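DUF4785 domain-containing protein (Legionella pneumophila subsp. pneumophila, PDB 4KH9) is of unknown function but binds calcium ions and is built from three domains, the second and third belonging to the E-set clan. Local coordinates at residues Arg45-Lys50 and Ile161-Val166; Gly70-Ile75 and Gln122-Ile127; Glu85-Thr90 and Lys139-Thr144. One frame throughout, in Å; residues are numbered along the deposited sequence.

How the contacts relate
From the N terminus, the chain reaches contact 1 at R45-K50, which pairs with I161-V166 and so closes a long loop holding both other contacts. It ties the N-terminal domain to the first strand of the central domain. Within that loop, G70-I75 comes before E85-T90, and their partners Q122-I127 and K139-T144 follow in the same order, so contacts 2 and 3 cross. Contact 2 lies in the sheet that also contains strand 48-54, contact 3 in the second four-stranded sheet of the N-terminal domain. From 72-77 to 86-89, and again from 123-126 to 135-140, the chain passes from the first sheet to the second, and I75 CD1 packs 3.9 Å from L86 CD1 between them.

Contact 1: Arg45-Lys50 and Ile161-Val166; sequences RSYGYK and ITYLEV
Y47 and Y163 meet where the chain leaves one strand for the next. CB of Y163 sits over the centre of the Y47 ring, 3.8 Å from its centroid, a CH-pi contact; the rings themselves are inclined at 39°. CG of Y163 stands between its backbone N and carbonyl carbon (chi1 59°); the ring lies beside R45, whose CD approaches Y163 CE1 to 3.3 Å. Beyond it R45 NH1 forms a salt bridge with E165 OE1 (3.0 Å). The carboxylate oxygen lies in the guanidinium plane, while NH1 stands well above the carboxylate plane. Arginine suits this exposed edge, since its aliphatic part lines an aromatic ring and its charge reaches past it.

The backbones are held by a reciprocal pair of bonds, S46 N to L164 O (2.9 Å) and L164 N to S46 O (2.8 Å). L164 turns its side chain to the other face, against T242, V244 and R255, where its branched apolar chain suits the buried surroundings. S46 OG accepts from G48 N at 3.3 Å, an ST turn, and is also hydrogen-bonded to S256 O. The small hydroxyl thus spans the bend, and G48, lacking a side chain, passes through its buried site beside S256. In the second shell, T162 O is bound by R255 NE and the Y163 ring meets that of H186.

The arrangement is an antiparallel edge-strand addition: strand 44-46 extends the sheet of the central domain, assigned by sequence to the E-set clan, before the chain turns, at Y47-G48, into strand 48-54 of the next sheet.

Contact 2: Gly70-Ile75 and Gln122-Ile127; sequences GAVVRI and QAMLQI
G70 O lies near the plane of the Q126 carboxamide, whose NE2 donates to it over 2.8 Å, tilted 21° from the G70 carbonyl plane. V72 CG2 also touches this group, 3.9 Å from Q126 NE2. At the edge of another flat group, the R74 guanidinium, the methyl CE of M124, a selenomethionine, lies near the plane; R74 has a second conformer, so this approach is tentative. These groups flank an antiparallel beta ladder of strands 72-77 and 123-126, in a four-stranded sheet in which 123-126 is an outermost strand; G70 lies just ahead of it.

V72-I75 and A123-Q126 run at 175° to each other. V73 with L125 and I75 with A123 are hydrogen-bonded pairs, each joined by two backbone bonds; V73 N to L125 O, 2.9 Å, is nearly straight. The non-hydrogen-bonded pairs V72 with Q126 and R74 with M124 alternate with them. One further bond, I127 N to A71 O, carries the pairing past the end of the strands. There G70 adopts a positive phi of 72°, comfortable for a residue without CB, and its CA approaches I127 O.

The alternation sorts the residues by type. R74, M124 and Q126 share the more exposed face, where long chains with polar or flexible ends fit; V72, short and branched, offers CG1 to M124 CE at 3.6 Å and its other methyl to the carboxamide. V73, L125, I75 and A123 occupy the buried face, as beta-branched and aliphatic residues suit a sheet interior. I75 reaches L138 and I127 reaches F136, both of the opposing sheet, while L125 packs on L98. On this face L125 CD2 rests 3.9 Å from V73 CB and I75 CD1 4.1 Å from A123 CB.

Contact 3: Glu85-Thr90 and Lys139-Thr144; sequences ELLIKT and KSKDIT
K141, L87 and E85 form the heart of this contact, with the lysine reaching back over the leucine to the glutamate. The K141 chain runs extended until chi3 (-66°) turns CE aside, and NZ then meets E85 OE1 at 2.8 Å in a salt bridge. The ammonium comes from the anti side of the carboxylate, 20° out of its plane. On its way the lysine crosses the L87 side chain at about a right angle, CE touching L87 CD2 at 3.7 Å. A lysine serves here because its methylenes can lie on a partly exposed leucine while its charge stays at the surface. A water completes the clasp, donating to L86 O at 2.8 Å and accepting from K141 NZ at 3.1 Å.

The main chain underlies these side chains. K141 N donates to E85 O, and the two residues L87 and K139 form a hydrogen-bonded antiparallel pair, with L87 N to K139 O at 2.7 Å and K139 N to L87 O at 2.9 Å. K139 sends its NZ away to Q59 O. On the opposite face L86 and S140 make a non-hydrogen-bonded pair: the leucine is buried against L58, L98 and L138, and the compact serine turns OG to D142 O, 2.6 Å away, bracing the chain just as it leaves the strand at K141. D142 OD1 in turn is hydrogen-bonded to Y147 OH.

On the other side of strand 86-89, I88 pairs with L96 of strand 95-97, and L86 with L98 just past it. The whole is an antiparallel ladder inside a four-stranded sheet of the N-terminal domain, whose buried face packs against the neighbouring sheet as in a beta sandwich.

Contact 1: Arg45-Lys50 and Ile161-Val166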
loop_
_atom_site.group_PDB
_atom_site.type_symbol
_atom_site.label_atom_id
_atom_site.label_comp_id
_atom_site.label_asym_id
_atom_site.label_seq_id
_atom_site.Cartn_x
_atom_site.Cartn_y
_atom_site.Cartn_z
ATOM N N ARG A 45 11.756 1.821 1.132
ATOM C CA ARG A 45 12.986 1.053 1.178
ATOM C C ARG A 45 12.869 -0.114 2.194
ATOM O O ARG A 45 12.228 0.020 3.225
ATOM C CB ARG A 45 14.173 1.933 1.500
ATOM C CG ARG A 45 14.509 2.892 0.344
ATOM C CD ARG A 45 15.719 3.784 0.642
ATOM N NE ARG A 45 15.422 4.886 1.546
ATOM C CZ ARG A 45 14.968 6.069 1.155
ATOM N NH1 ARG A 45 14.749 6.310 -0.134
ATOM N NH2 ARG A 45 14.717 7.020 2.049
ATOM N N SER A 46 13.490 -1.240 1.872
ATOM C CA SER A 46 13.547 -2.467 2.678
ATOM C C SER A 46 14.989 -2.863 2.878
ATOM O O SER A 46 15.777 -2.864 1.919
ATOM C CB SER A 46 12.797 -3.598 1.971
ATOM O OG SER A 46 13.059 -4.868 2.570
ATOM N N TYR A 47 15.322 -3.239 4.095
ATOM C CA TYR A 47 16.642 -3.688 4.513
ATOM C C TYR A 47 16.557 -5.158 4.931
ATOM O O TYR A 47 17.265 -5.606 5.816
ATOM C CB TYR A 47 17.159 -2.798 5.684
ATOM C CG TYR A 47 17.415 -1.353 5.291
ATOM C CD1 TYR A 47 16.362 -0.449 5.143
ATOM C CD2 TYR A 47 18.711 -0.876 5.125
ATOM C CE1 TYR A 47 16.593 0.875 4.758
ATOM C CE2 TYR A 47 18.952 0.438 4.736
ATOM C CZ TYR A 47 17.893 1.314 4.576
ATOM O OH TYR A 47 18.145 2.608 4.207
ATOM N N GLY A 48 15.637 -5.884 4.345
ATOM C CA GLY A 48 15.468 -7.289 4.678
ATOM C C GLY A 48 14.563 -7.956 3.687
ATOM O O GLY A 48 14.341 -7.432 2.581
ATOM N N TYR A 49 14.076 -9.118 4.056
ATOM C CA TYR A 49 13.167 -9.865 3.199
ATOM C C TYR A 49 12.199 -10.686 4.052
ATOM O O TYR A 49 12.418 -10.887 5.257
ATOM C CB TYR A 49 13.924 -10.768 2.193
ATOM C CG TYR A 49 14.669 -11.936 2.827
ATOM C CD1 TYR A 49 15.981 -11.791 3.283
ATOM C CD2 TYR A 49 14.082 -13.201 2.914
ATOM C CE1 TYR A 49 16.687 -12.871 3.817
ATOM C CE2 TYR A 49 14.762 -14.276 3.485
ATOM C CZ TYR A 49 16.071 -14.105 3.925
ATOM O OH TYR A 49 16.771 -15.175 4.425
ATOM N N LYS A 50 11.130 -11.177 3.397
ATOM C CA LYS A 50 10.116 -12.020 4.025
ATOM C C LYS A 50 9.792 -13.123 3.094
ATOM O O LYS A 50 9.736 -12.877 1.889
ATOM C CB LYS A 50 8.817 -11.242 4.388
ATOM C CG LYS A 50 8.953 -10.221 5.502
ATOM C CD LYS A 50 7.624 -9.547 5.808
ATOM C CE LYS A 50 7.753 -8.576 6.955
ATOM N NZ LYS A 50 6.548 -7.715 7.082
ATOM N N ILE A 161 23.887 -2.047 4.677
ATOM C CA ILE A 161 23.722 -0.783 3.934
ATOM C C ILE A 161 23.061 -1.123 2.558
ATOM O O ILE A 161 22.862 -0.235 1.740
ATOM C CB ILE A 161 25.056 0.013 3.797
ATOM C CG1 ILE A 161 26.115 -0.790 2.997
ATOM C CG2 ILE A 161 25.591 0.405 5.203
ATOM C CD1 ILE A 161 27.348 0.028 2.430
ATOM N N THR A 162 22.707 -2.404 2.335
ATOM C CA THR A 162 22.052 -2.870 1.100
ATOM C C THR A 162 20.545 -2.821 1.296
ATOM O O THR A 162 20.009 -3.442 2.226
ATOM C CB THR A 162 22.513 -4.269 0.661
ATOM O OG1 THR A 162 23.898 -4.232 0.364
ATOM C CG2 THR A 162 21.768 -4.761 -0.604
ATOM N N TYR A 163 19.857 -2.046 0.434
ATOM C CA TYR A 163 18.418 -1.936 0.535
ATOM C C TYR A 163 17.759 -2.053 -0.826
ATOM O O TYR A 163 18.401 -1.847 -1.864
ATOM C CB TYR A 163 18.003 -0.616 1.209
ATOM C CG TYR A 163 18.486 0.623 0.493
ATOM C CD1 TYR A 163 17.728 1.207 -0.522
ATOM C CD2 TYR A 163 19.685 1.243 0.857
ATOM C CE1 TYR A 163 18.143 2.377 -1.152
ATOM C CE2 TYR A 163 20.120 2.404 0.216
ATOM C CZ TYR A 163 19.334 2.977 -0.775
ATOM O OH TYR A 163 19.729 4.127 -1.406
ATOM N N LEU A 164 16.477 -2.390 -0.802
ATOM C CA LEU A 164 15.629 -2.468 -1.982
ATOM C C LEU A 164 14.732 -1.274 -1.974
ATOM O O LEU A 164 14.086 -1.025 -0.957
ATOM C CB LEU A 164 14.808 -3.767 -1.995
ATOM C CG LEU A 164 13.905 -3.982 -3.214
ATOM C CD1 LEU A 164 14.730 -4.286 -4.460
ATOM C CD2 LEU A 164 12.906 -5.068 -2.957
ATOM N N GLU A 165 14.691 -0.517 -3.076
ATOM C CA GLU A 165 13.788 0.637 -3.164
ATOM C C GLU A 165 12.669 0.340 -4.200
ATOM O O GLU A 165 12.963 -0.107 -5.285
ATOM C CB GLU A 165 14.561 1.914 -3.508
ATOM C CG GLU A 165 13.663 3.138 -3.472
ATOM C CD GLU A 165 14.393 4.457 -3.623
ATOM O OE1 GLU A 165 15.174 4.800 -2.708
ATOM O OE2 GLU A 165 14.155 5.168 -4.627
ATOM N N VAL A 166 11.390 0.542 -3.816
ATOM C CA VAL A 166 10.229 0.300 -4.676
ATOM C C VAL A 166 9.319 1.520 -4.643
ATOM O O VAL A 166 9.255 2.221 -3.623
ATOM C CB VAL A 166 9.440 -0.977 -4.288
ATOM C CG1 VAL A 166 10.329 -2.210 -4.333
ATOM C CG2 VAL A 166 8.756 -0.837 -2.922
#

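Contact 2: Gly70-Ile75 and Gln122-Ile127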
loop_
_atom_site.group_PDB
_atom_site.type_symbol
_atom_site.label_atom_id
_atom_site.label_comp_id
_atom_site.label_asym_id
_atom_site.label_seq_id
_atom_site.Cartn_x
_atom_site.Cartn_y
_atom_site.Cartn_z
ATOM N N GLY A 70 24.190 -8.996 13.505
ATOM C CA GLY A 70 23.037 -8.550 14.275
ATOM C C GLY A 70 21.731 -8.429 13.535
ATOM O O GLY A 70 20.894 -7.597 13.904
ATOM N N ALA A 71 21.489 -9.316 12.544
ATOM C CA ALA A 71 20.217 -9.332 11.857
ATOM C C ALA A 71 19.123 -9.819 12.796
ATOM O O ALA A 71 19.398 -10.587 13.729
ATOM C CB ALA A 71 20.278 -10.213 10.616
ATOM N N VAL A 72 17.887 -9.362 12.563
ATOM C CA VAL A 72 16.748 -9.761 13.397
ATOM C C VAL A 72 15.874 -10.746 12.590
ATOM O O VAL A 72 15.561 -10.485 11.439
ATOM C CB VAL A 72 15.970 -8.525 13.881
ATOM C CG1 VAL A 72 14.766 -8.936 14.729
ATOM C CG2 VAL A 72 16.895 -7.570 14.691
ATOM N N VAL A 73 15.571 -11.902 13.179
ATOM C CA VAL A 73 14.826 -12.987 12.524
ATOM C C VAL A 73 13.526 -13.280 13.295
ATOM O O VAL A 73 13.538 -13.395 14.521
ATOM C CB VAL A 73 15.707 -14.255 12.379
ATOM C CG1 VAL A 73 14.952 -15.404 11.693
ATOM C CG2 VAL A 73 17.001 -13.936 11.613
ATOM N N ARG A 74 12.408 -13.395 12.540
ATOM C CA ARG A 74 11.097 -13.710 13.098
ATOM C C ARG A 74 10.477 -14.895 12.352
ATOM O O ARG A 74 10.409 -14.891 11.126
ATOM C CB ARG A 74 10.172 -12.481 13.054
ATOM C CG ARG A 74 8.801 -12.711 13.712
ATOM C CD ARG A 74 7.965 -11.461 13.850
ATOM N NE ARG A 74 7.669 -10.804 12.573
ATOM C CZ ARG A 74 8.228 -9.667 12.160
ATOM N NH1 ARG A 74 9.149 -9.064 12.902
ATOM N NH2 ARG A 74 7.882 -9.136 10.994
ATOM N N ILE A 75 10.016 -15.898 13.099
ATOM C CA ILE A 75 9.367 -17.086 12.538
ATOM C C ILE A 75 7.985 -17.217 13.188
ATOM O O ILE A 75 7.908 -17.385 14.404
ATOM C CB ILE A 75 10.247 -18.334 12.781
ATOM C CG1 ILE A 75 11.671 -18.143 12.215
ATOM C CG2 ILE A 75 9.558 -19.641 12.289
ATOM C CD1 ILE A 75 12.768 -18.573 13.242
ATOM N N GLN A 122 5.782 -18.836 18.784
ATOM C CA GLN A 122 6.553 -17.894 17.955
ATOM C C GLN A 122 8.054 -17.973 18.298
ATOM O O GLN A 122 8.406 -18.445 19.385
ATOM C CB GLN A 122 6.027 -16.463 18.181
ATOM C CG GLN A 122 6.465 -15.444 17.136
ATOM C CD GLN A 122 5.975 -14.055 17.464
ATOM O OE1 GLN A 122 4.773 -13.808 17.638
ATOM N NE2 GLN A 122 6.894 -13.104 17.510
ATOM N N ALA A 123 8.928 -17.528 17.367
ATOM C CA ALA A 123 10.370 -17.444 17.572
ATOM C C ALA A 123 10.912 -16.170 16.943
ATOM O O ALA A 123 10.750 -15.948 15.746
ATOM C CB ALA A 123 11.081 -18.662 17.011
HETATM N N MSE A 124 11.507 -15.303 17.774
HETATM C CA MSE A 124 12.126 -14.051 17.331
HETATM C C MSE A 124 13.474 -13.888 18.027
HETATM O O MSE A 124 13.581 -14.148 19.219
HETATM C CB MSE A 124 11.224 -12.833 17.583
HETATM C CG MSE A 124 11.803 -11.524 16.994
HETATM SE SE MSE A 124 10.552 -10.042 17.115
HETATM C CE MSE A 124 11.411 -8.661 16.021
ATOM N N LEU A 125 14.493 -13.449 17.286
ATOM C CA LEU A 125 15.805 -13.266 17.867
ATOM C C LEU A 125 16.640 -12.303 17.076
ATOM O O LEU A 125 16.478 -12.138 15.872
ATOM C CB LEU A 125 16.589 -14.620 18.002
ATOM C CG LEU A 125 17.262 -15.185 16.740
ATOM C CD1 LEU A 125 18.504 -15.985 17.099
ATOM C CD2 LEU A 125 16.275 -16.002 15.867
ATOM N N GLN A 126 17.596 -11.718 17.767
ATOM C CA GLN A 126 18.621 -10.949 17.096
ATOM C C GLN A 126 19.879 -11.801 17.180
ATOM O O GLN A 126 20.263 -12.222 18.273
ATOM C CB GLN A 126 18.788 -9.553 17.688
ATOM C CG GLN A 126 19.830 -8.758 16.904
ATOM C CD GLN A 126 19.936 -7.317 17.345
ATOM O OE1 GLN A 126 19.872 -6.977 18.550
ATOM N NE2 GLN A 126 20.175 -6.458 16.379
ATOM N N ILE A 127 20.504 -12.052 16.045
ATOM C CA ILE A 127 21.701 -12.893 15.982
ATOM C C ILE A 127 22.850 -12.160 16.672
ATOM O O ILE A 127 23.067 -10.970 16.394
ATOM C CB ILE A 127 22.066 -13.312 14.525
ATOM C CG1 ILE A 127 20.873 -14.000 13.843
ATOM C CG2 ILE A 127 23.308 -14.229 14.528
ATOM C CD1 ILE A 127 21.053 -14.241 12.305
#

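Contact 3: Glu85-Thr90 and Lys139-Thr144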
loop_
_atom_site.group_PDB
_atom_site.type_symbol
_atom_site.label_atom_id
_atom_site.label_comp_id
_atom_site.label_asym_id
_atom_site.label_seq_id
_atom_site.Cartn_x
_atom_site.Cartn_y
_atom_site.Cartn_z
ATOM N N GLU A 85 10.727 -27.284 17.430
ATOM C CA GLU A 85 11.971 -26.897 18.121
ATOM C C GLU A 85 12.968 -26.646 17.016
ATOM O O GLU A 85 13.075 -27.478 16.104
ATOM C CB GLU A 85 12.447 -27.981 19.101
ATOM C CG GLU A 85 12.074 -27.730 20.546
ATOM C CD GLU A 85 12.523 -28.823 21.501
ATOM O OE1 GLU A 85 13.649 -29.350 21.336
ATOM O OE2 GLU A 85 11.758 -29.126 22.444
ATOM N N LEU A 86 13.616 -25.492 17.017
ATOM C CA LEU A 86 14.447 -25.120 15.903
ATOM C C LEU A 86 15.932 -25.120 16.207
ATOM O O LEU A 86 16.366 -24.810 17.313
ATOM C CB LEU A 86 14.032 -23.703 15.399
ATOM C CG LEU A 86 12.579 -23.580 14.813
ATOM C CD1 LEU A 86 12.170 -22.127 14.671
ATOM C CD2 LEU A 86 12.411 -24.308 13.459
ATOM N N LEU A 87 16.709 -25.411 15.162
ATOM C CA LEU A 87 18.170 -25.383 15.166
ATOM C C LEU A 87 18.646 -24.358 14.150
ATOM O O LEU A 87 17.924 -24.049 13.191
ATOM C CB LEU A 87 18.768 -26.770 14.843
ATOM C CG LEU A 87 18.360 -27.944 15.740
ATOM C CD1 LEU A 87 18.732 -29.277 15.094
ATOM C CD2 LEU A 87 18.984 -27.829 17.123
ATOM N N ILE A 88 19.857 -23.868 14.331
ATOM C CA ILE A 88 20.439 -22.940 13.376
ATOM C C ILE A 88 21.933 -23.295 13.176
ATOM O O ILE A 88 22.698 -23.497 14.127
ATOM C CB ILE A 88 20.224 -21.443 13.754
ATOM C CG1 ILE A 88 20.598 -20.493 12.580
ATOM C CG2 ILE A 88 20.874 -21.074 15.099
ATOM C CD1 ILE A 88 20.065 -19.010 12.696
ATOM N N LYS A 89 22.316 -23.359 11.916
ATOM C CA LYS A 89 23.680 -23.610 11.509
ATOM C C LYS A 89 24.273 -22.257 11.125
ATOM O O LYS A 89 23.712 -21.543 10.308
ATOM C CB LYS A 89 23.691 -24.637 10.370
ATOM C CG LYS A 89 25.018 -25.357 10.179
ATOM C CD LYS A 89 24.872 -26.403 9.092
ATOM C CE LYS A 89 26.067 -27.326 9.014
ATOM N NZ LYS A 89 25.909 -28.353 7.946
ATOM N N THR A 90 25.375 -21.876 11.767
ATOM C CA THR A 90 26.012 -20.582 11.500
ATOM C C THR A 90 26.786 -20.641 10.169
ATOM O O THR A 90 26.956 -21.746 9.632
ATOM C CB THR A 90 26.949 -20.218 12.680
ATOM O OG1 THR A 90 28.037 -21.165 12.718
ATOM C CG2 THR A 90 26.215 -20.192 14.010
ATOM N N LYS A 139 16.737 -24.914 10.689
ATOM C CA LYS A 139 16.263 -26.278 10.512
ATOM C C LYS A 139 15.382 -26.688 11.690
ATOM O O LYS A 139 15.553 -26.230 12.826
ATOM C CB LYS A 139 17.487 -27.230 10.392
ATOM C CG LYS A 139 17.193 -28.672 9.952
ATOM C CD LYS A 139 18.363 -29.606 10.268
ATOM C CE LYS A 139 19.267 -29.889 9.092
ATOM N NZ LYS A 139 18.658 -30.861 8.142
ATOM N N SER A 140 14.449 -27.565 11.397
ATOM C CA SER A 140 13.580 -28.174 12.384
ATOM C C SER A 140 14.332 -29.319 13.046
ATOM O O SER A 140 15.093 -30.014 12.380
ATOM C CB SER A 140 12.322 -28.679 11.689
ATOM O OG SER A 140 11.350 -28.968 12.666
ATOM N N LYS A 141 14.129 -29.531 14.339
ATOM C CA LYS A 141 14.780 -30.625 15.066
ATOM C C LYS A 141 14.070 -31.957 14.690
ATOM O O LYS A 141 14.714 -32.997 14.525
ATOM C CB LYS A 141 14.731 -30.320 16.574
ATOM C CG LYS A 141 15.642 -31.179 17.434
ATOM C CD LYS A 141 15.666 -30.711 18.902
ATOM C CE LYS A 141 16.290 -29.340 19.108
ATOM N NZ LYS A 141 16.292 -28.908 20.532
ATOM N N ASP A 142 12.740 -31.893 14.519
ATOM C CA ASP A 142 11.894 -33.023 14.126
ATOM C C ASP A 142 10.623 -32.497 13.422
ATOM O O ASP A 142 10.427 -31.285 13.342
ATOM C CB ASP A 142 11.523 -33.869 15.362
ATOM C CG ASP A 142 10.667 -33.143 16.397
ATOM O OD1 ASP A 142 10.577 -31.886 16.333
ATOM O OD2 ASP A 142 10.089 -33.826 17.265
ATOM N N ILE A 143 9.779 -33.377 12.916
ATOM C CA ILE A 143 8.505 -32.962 12.346
ATOM C C ILE A 143 7.440 -33.839 12.986
ATOM O O ILE A 143 7.680 -35.016 13.214
ATOM C CB ILE A 143 8.429 -32.953 10.784
ATOM C CG1 ILE A 143 8.684 -34.349 10.158
ATOM C CG2 ILE A 143 9.353 -31.893 10.185
ATOM C CD1 ILE A 143 8.446 -34.461 8.621
ATOM N N THR A 144 6.306 -33.253 13.349
ATOM C CA THR A 144 5.173 -33.969 13.925
ATOM C C THR A 144 3.914 -33.472 13.187
ATOM O O THR A 144 3.993 -32.458 12.496
ATOM C CB THR A 144 5.070 -33.807 15.466
ATOM O OG1 THR A 144 4.526 -32.530 15.764
ATOM C CG2 THR A 144 6.394 -34.044 16.216
HETATM O O HOH W 1 16.235 -25.856 19.902
#